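Local coordinates for protein putative phosphomannomutase (Thermus thermophilus, PDB 1TUO) that probably acts as a magnesium-dependent phosphosugar mutase of the phosphohexose mutase family, moving a phosphate group between positions of a sugar, at residues His33-Arg46 and Glu132-Ala146. Residues are numbered along the deposited sequence; the frame is centred on the assembly and turned at random.
Sequences HRLAEAYGRHLLER and EAKAIEALVPEEARA
Arg34 reaches along the loop that follows helix 130-138 and bonds to the backbone of that loop. Its NE donates to Pro141 O at 2.8 Å, in a somewhat bent bond. The oxygen lies in the guanidinium plane, and the nitrogen in the carbonyl plane. NH2 adds a weak bond to the same oxygen. A bend at chi3 (62°) turns the guanidinium toward this carbonyl. Glu142 O sits over one guanidinium face without a hydrogen bond from NE. NH1 bonds outside the pair, to Ala10 O. The aliphatic part of Arg34 packs on Ala144, with Arg34 CG 3.8 Å from Ala144 CB.

Ile136 is the knob of the helix pair. It sits in a hole formed by Leu35, Ala38, Tyr39 and His42. Its CG1 lies over one face of the His42 ring, 3.9 Å from the centroid, as a CH-pi contact. At the edge of the Tyr39 ring, Ile136 CD1 is 3.7 Å from Tyr39 CD1. Leu139 extends the apolar patch, with Leu139 CD1 3.8 Å from His42 CB.

His42 NE2 donates to the anti lone pair of Glu132 OE2 at 2.9 Å. The bond is nearly straight (170°) and lies in the ring plane. The carboxylate stands steeply to the ring. Arg46 NH1 forms a salt bridge with Glu132 OE2 at 3.2 Å; the oxygen stands well out of the guanidinium plane, so no N-H points at it.

Helical segments 33-45 and 132-138 cross at 119° beside the mixed sheet of domain I, the first alpha/beta/alpha domain of the phosphohexose mutase fold.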
loop_
_atom_site.group_PDB
_atom_site.type_symbol
_atom_site.label_atom_id
_atom_site.label_comp_id
_atom_site.label_asym_id
_atom_site.label_seq_id
_atom_site.Cartn_x
_atom_site.Cartn_y
_atom_site.Cartn_z
ATOM N N HIS A 33 25.410 1.911 4.128
ATOM C CA HIS A 33 26.244 3.111 4.150
ATOM C C HIS A 33 26.599 3.594 2.738
ATOM O O HIS A 33 26.755 4.779 2.473
ATOM C CB HIS A 33 27.523 2.792 4.931
ATOM C CG HIS A 33 27.276 2.976 6.408
ATOM N ND1 HIS A 33 26.957 4.169 6.960
ATOM C CD2 HIS A 33 27.269 2.004 7.421
ATOM C CE1 HIS A 33 26.760 3.927 8.268
ATOM N NE2 HIS A 33 26.940 2.640 8.576
ATOM N N ARG A 34 26.705 2.685 1.773
ATOM C CA ARG A 34 26.982 3.090 0.403
ATOM C C ARG A 34 25.741 3.814 -0.121
ATOM O O ARG A 34 25.840 4.833 -0.811
ATOM C CB ARG A 34 27.283 1.869 -0.468
ATOM C CG ARG A 34 28.608 1.198 -0.151
ATOM C CD ARG A 34 28.759 -0.115 -0.913
ATOM N NE ARG A 34 28.763 0.066 -2.361
ATOM C CZ ARG A 34 28.636 -0.926 -3.238
ATOM N NH1 ARG A 34 28.490 -2.176 -2.808
ATOM N NH2 ARG A 34 28.656 -0.671 -4.542
ATOM N N LEU A 35 24.568 3.294 0.226
ATOM C CA LEU A 35 23.324 3.916 -0.220
ATOM C C LEU A 35 23.160 5.282 0.450
ATOM O O LEU A 35 22.709 6.240 -0.186
ATOM C CB LEU A 35 22.124 3.026 0.112
ATOM C CG LEU A 35 20.749 3.548 -0.323
ATOM C CD1 LEU A 35 20.754 3.854 -1.818
ATOM C CD2 LEU A 35 19.687 2.511 0.003
ATOM N N ALA A 36 23.536 5.373 1.723
ATOM C CA ALA A 36 23.423 6.631 2.458
ATOM C C ALA A 36 24.274 7.705 1.794
ATOM O O ALA A 36 23.839 8.845 1.638
ATOM C CB ALA A 36 23.855 6.443 3.904
ATOM N N GLU A 37 25.488 7.334 1.401
ATOM C CA GLU A 37 26.392 8.272 0.743
ATOM C C GLU A 37 25.785 8.775 -0.564
ATOM O O GLU A 37 25.847 9.968 -0.872
ATOM C CB GLU A 37 27.736 7.597 0.450
ATOM C CG GLU A 37 28.801 8.553 -0.074
ATOM C CD GLU A 37 29.361 9.464 1.005
ATOM O OE1 GLU A 37 30.008 10.473 0.652
ATOM O OE2 GLU A 37 29.171 9.169 2.206
ATOM N N ALA A 38 25.204 7.861 -1.335
ATOM C CA ALA A 38 24.589 8.208 -2.611
ATOM C C ALA A 38 23.435 9.176 -2.404
ATOM O O ALA A 38 23.319 10.187 -3.091
ATOM C CB ALA A 38 24.078 6.955 -3.298
ATOM N N TYR A 39 22.573 8.844 -1.452
ATOM C CA TYR A 39 21.413 9.667 -1.153
ATOM C C TYR A 39 21.802 11.051 -0.633
ATOM O O TYR A 39 21.221 12.061 -1.042
ATOM C CB TYR A 39 20.530 8.941 -0.132
ATOM C CG TYR A 39 19.215 9.623 0.149
ATOM C CD1 TYR A 39 18.376 10.025 -0.894
ATOM C CD2 TYR A 39 18.790 9.836 1.457
ATOM C CE1 TYR A 39 17.138 10.624 -0.637
ATOM C CE2 TYR A 39 17.558 10.431 1.725
ATOM C CZ TYR A 39 16.741 10.821 0.679
ATOM O OH TYR A 39 15.517 11.398 0.945
ATOM N N GLY A 40 22.787 11.095 0.255
ATOM C CA GLY A 40 23.229 12.366 0.801
ATOM C C GLY A 40 23.823 13.264 -0.269
ATOM O O GLY A 40 23.532 14.463 -0.315
ATOM N N ARG A 41 24.661 12.690 -1.127
ATOM C CA ARG A 41 25.287 13.458 -2.199
ATOM C C ARG A 41 24.199 14.014 -3.103
ATOM O O ARG A 41 24.262 15.167 -3.540
ATOM C CB ARG A 41 26.243 12.575 -3.012
ATOM C CG ARG A 41 27.435 12.066 -2.214
ATOM C CD ARG A 41 28.502 11.421 -3.097
ATOM N NE ARG A 41 29.566 10.817 -2.295
ATOM C CZ ARG A 41 30.722 10.373 -2.780
ATOM N NH1 ARG A 41 30.984 10.462 -4.077
ATOM N NH2 ARG A 41 31.622 9.836 -1.965
ATOM N N HIS A 42 23.201 13.186 -3.384
ATOM C CA HIS A 42 22.088 13.592 -4.226
ATOM C C HIS A 42 21.337 14.781 -3.627
ATOM O O HIS A 42 21.020 15.750 -4.325
ATOM C CB HIS A 42 21.115 12.430 -4.410
ATOM C CG HIS A 42 19.811 12.828 -5.023
ATOM N ND1 HIS A 42 19.700 13.242 -6.333
ATOM C CD2 HIS A 42 18.558 12.848 -4.515
ATOM C CE1 HIS A 42 18.433 13.499 -6.605
ATOM N NE2 HIS A 42 17.719 13.268 -5.517
ATOM N N LEU A 43 21.056 14.708 -2.334
ATOM C CA LEU A 43 20.325 15.779 -1.669
ATOM C C LEU A 43 21.131 17.066 -1.545
ATOM O O LEU A 43 20.586 18.158 -1.710
ATOM C CB LEU A 43 19.732 15.378 -0.305
ATOM C CG LEU A 43 18.508 14.486 -0.091
ATOM C CD1 LEU A 43 18.216 14.146 1.372
ATOM C CD2 LEU A 43 17.168 14.879 -0.715
ATOM N N LEU A 44 22.420 16.944 -1.250
ATOM C CA LEU A 44 23.269 18.125 -1.111
ATOM C C LEU A 44 23.339 18.868 -2.441
ATOM O O LEU A 44 23.371 20.101 -2.475
ATOM C CB LEU A 44 24.676 17.713 -0.666
ATOM C CG LEU A 44 24.822 17.239 0.783
ATOM C CD1 LEU A 44 26.211 16.658 0.978
ATOM C CD2 LEU A 44 24.602 18.406 1.738
ATOM N N GLU A 45 23.354 18.110 -3.532
ATOM C CA GLU A 45 23.418 18.684 -4.875
ATOM C C GLU A 45 22.166 19.502 -5.181
ATOM O O GLU A 45 22.182 20.378 -6.045
ATOM C CB GLU A 45 23.582 17.559 -5.909
ATOM C CG GLU A 45 23.876 18.016 -7.343
ATOM C CD GLU A 45 22.660 18.584 -8.052
ATOM O OE1 GLU A 45 21.611 17.905 -8.067
ATOM O OE2 GLU A 45 22.752 19.706 -8.602
ATOM N N ARG A 46 21.082 19.218 -4.468
ATOM C CA ARG A 46 19.831 19.935 -4.683
ATOM C C ARG A 46 19.546 20.981 -3.608
ATOM O O ARG A 46 18.429 21.485 -3.515
ATOM C CB ARG A 46 18.657 18.958 -4.759
ATOM C CG ARG A 46 18.642 18.072 -5.991
ATOM C CD ARG A 46 17.321 17.324 -6.067
ATOM N NE ARG A 46 17.225 16.473 -7.249
ATOM C CZ ARG A 46 15.924 16.131 -7.238
ATOM N NH1 ARG A 46 15.464 16.338 -6.017
ATOM N NH2 ARG A 46 15.217 15.402 -8.108
ATOM N N GLU A 132 14.432 10.442 -10.233
ATOM C CA GLU A 132 15.171 10.681 -8.998
ATOM C C GLU A 132 15.816 9.377 -8.515
ATOM O O GLU A 132 16.937 9.374 -7.996
ATOM C CB GLU A 132 14.224 11.249 -7.934
ATOM C CG GLU A 132 14.875 11.510 -6.592
ATOM C CD GLU A 132 14.194 12.614 -5.813
ATOM O OE1 GLU A 132 12.958 12.759 -5.924
ATOM O OE2 GLU A 132 14.895 13.337 -5.075
ATOM N N ALA A 133 15.105 8.269 -8.704
ATOM C CA ALA A 133 15.613 6.959 -8.300
ATOM C C ALA A 133 16.902 6.654 -9.063
ATOM O O ALA A 133 17.882 6.161 -8.497
ATOM C CB ALA A 133 14.580 5.893 -8.596
ATOM N N LYS A 134 16.894 6.951 -10.356
ATOM C CA LYS A 134 18.059 6.704 -11.192
ATOM C C LYS A 134 19.232 7.578 -10.774
ATOM O O LYS A 134 20.377 7.138 -10.782
ATOM C CB LYS A 134 17.717 6.966 -12.661
ATOM C CG LYS A 134 16.856 5.885 -13.300
ATOM C CD LYS A 134 17.590 4.546 -13.309
ATOM C CE LYS A 134 16.790 3.462 -14.017
ATOM N NZ LYS A 134 17.536 2.169 -14.059
ATOM N N ALA A 135 18.940 8.821 -10.408
ATOM C CA ALA A 135 19.979 9.755 -9.995
ATOM C C ALA A 135 20.705 9.268 -8.742
ATOM O O ALA A 135 21.932 9.348 -8.646
ATOM C CB ALA A 135 19.367 11.128 -9.752
ATOM N N ILE A 136 19.944 8.763 -7.779
ATOM C CA ILE A 136 20.529 8.261 -6.544
ATOM C C ILE A 136 21.360 7.003 -6.824
ATOM O O ILE A 136 22.472 6.851 -6.316
ATOM C CB ILE A 136 19.413 7.943 -5.507
ATOM C CG1 ILE A 136 18.710 9.244 -5.098
ATOM C CG2 ILE A 136 20.005 7.262 -4.292
ATOM C CD1 ILE A 136 17.396 9.033 -4.337
ATOM N N GLU A 137 20.818 6.114 -7.649
ATOM C CA GLU A 137 21.500 4.867 -7.993
ATOM C C GLU A 137 22.855 5.149 -8.634
ATOM O O GLU A 137 23.848 4.477 -8.351
ATOM C CB GLU A 137 20.650 4.055 -8.967
ATOM C CG GLU A 137 21.257 2.715 -9.359
ATOM C CD GLU A 137 20.488 2.043 -10.481
ATOM O OE1 GLU A 137 20.209 0.835 -10.367
ATOM O OE2 GLU A 137 20.166 2.723 -11.479
ATOM N N ALA A 138 22.882 6.152 -9.502
ATOM C CA ALA A 138 24.109 6.516 -10.200
ATOM C C ALA A 138 25.217 6.983 -9.261
ATOM O O ALA A 138 26.401 6.857 -9.582
ATOM C CB ALA A 138 23.807 7.601 -11.235
ATOM N N LEU A 139 24.836 7.512 -8.101
ATOM C CA LEU A 139 25.801 8.024 -7.134
ATOM C C LEU A 139 26.307 7.037 -6.084
ATOM O O LEU A 139 27.062 7.420 -5.193
ATOM C CB LEU A 139 25.214 9.246 -6.426
ATOM C CG LEU A 139 24.984 10.469 -7.315
ATOM C CD1 LEU A 139 24.154 11.496 -6.556
ATOM C CD2 LEU A 139 26.332 11.056 -7.725
ATOM N N VAL A 140 25.903 5.776 -6.177
ATOM C CA VAL A 140 26.363 4.785 -5.205
ATOM C C VAL A 140 27.859 4.539 -5.393
ATOM O O VAL A 140 28.295 4.113 -6.462
ATOM C CB VAL A 140 25.610 3.446 -5.357
ATOM C CG1 VAL A 140 26.193 2.412 -4.397
ATOM C CG2 VAL A 140 24.127 3.645 -5.058
ATOM N N PRO A 141 28.663 4.809 -4.355
ATOM C CA PRO A 141 30.114 4.610 -4.427
ATOM C C PRO A 141 30.471 3.139 -4.262
ATOM O O PRO A 141 29.689 2.364 -3.721
ATOM C CB PRO A 141 30.625 5.449 -3.270
ATOM C CG PRO A 141 29.559 5.228 -2.236
ATOM C CD PRO A 141 28.275 5.354 -3.040
ATOM N N GLU A 142 31.656 2.759 -4.727
ATOM C CA GLU A 142 32.090 1.372 -4.610
ATOM C C GLU A 142 32.327 1.047 -3.150
ATOM O O GLU A 142 32.084 -0.073 -2.696
ATOM C CB GLU A 142 33.380 1.149 -5.400
ATOM C CG GLU A 142 33.196 1.225 -6.901
ATOM C CD GLU A 142 32.232 0.173 -7.409
ATOM O OE1 GLU A 142 32.544 -1.030 -7.278
ATOM O OE2 GLU A 142 31.161 0.548 -7.933
ATOM N N GLU A 143 32.791 2.046 -2.412
ATOM C CA GLU A 143 33.086 1.879 -1.003
ATOM C C GLU A 143 32.610 3.087 -0.208
ATOM O O GLU A 143 32.617 4.217 -0.705
ATOM C CB GLU A 143 34.594 1.690 -0.834
ATOM C CG GLU A 143 35.039 1.294 0.550
ATOM C CD GLU A 143 36.397 0.802 0.107
ATOM O OE1 GLU A 143 36.704 -0.211 -0.520
ATOM O OE2 GLU A 143 37.156 1.751 0.253
ATOM N N ALA A 144 32.194 2.842 1.029
ATOM C CA ALA A 144 31.717 3.908 1.900
ATOM C C ALA A 144 32.147 3.660 3.342
ATOM O O ALA A 144 32.537 2.553 3.707
ATOM C CB ALA A 144 30.197 4.015 1.814
ATOM N N ARG A 145 32.072 4.706 4.156
ATOM C CA ARG A 145 32.444 4.619 5.556
ATOM C C ARG A 145 31.214 4.731 6.449
ATOM O O ARG A 145 30.182 5.264 6.064
ATOM C CB ARG A 145 33.417 5.759 5.864
ATOM C CG ARG A 145 34.234 6.171 4.640
ATOM C CD ARG A 145 34.815 7.583 4.784
ATOM N NE ARG A 145 36.047 7.716 4.002
ATOM C CZ ARG A 145 36.770 8.838 4.174
ATOM N NH1 ARG A 145 36.068 9.597 4.998
ATOM N NH2 ARG A 145 37.887 9.310 3.613
ATOM N N ALA A 146 31.308 4.195 7.663
ATOM C CA ALA A 146 30.188 4.230 8.599
ATOM C C ALA A 146 30.169 5.565 9.336
ATOM O O ALA A 146 30.358 5.629 10.551
ATOM C CB ALA A 146 30.293 3.073 9.593
HETATM O O HOH W 1 12.317 15.335 -5.803
#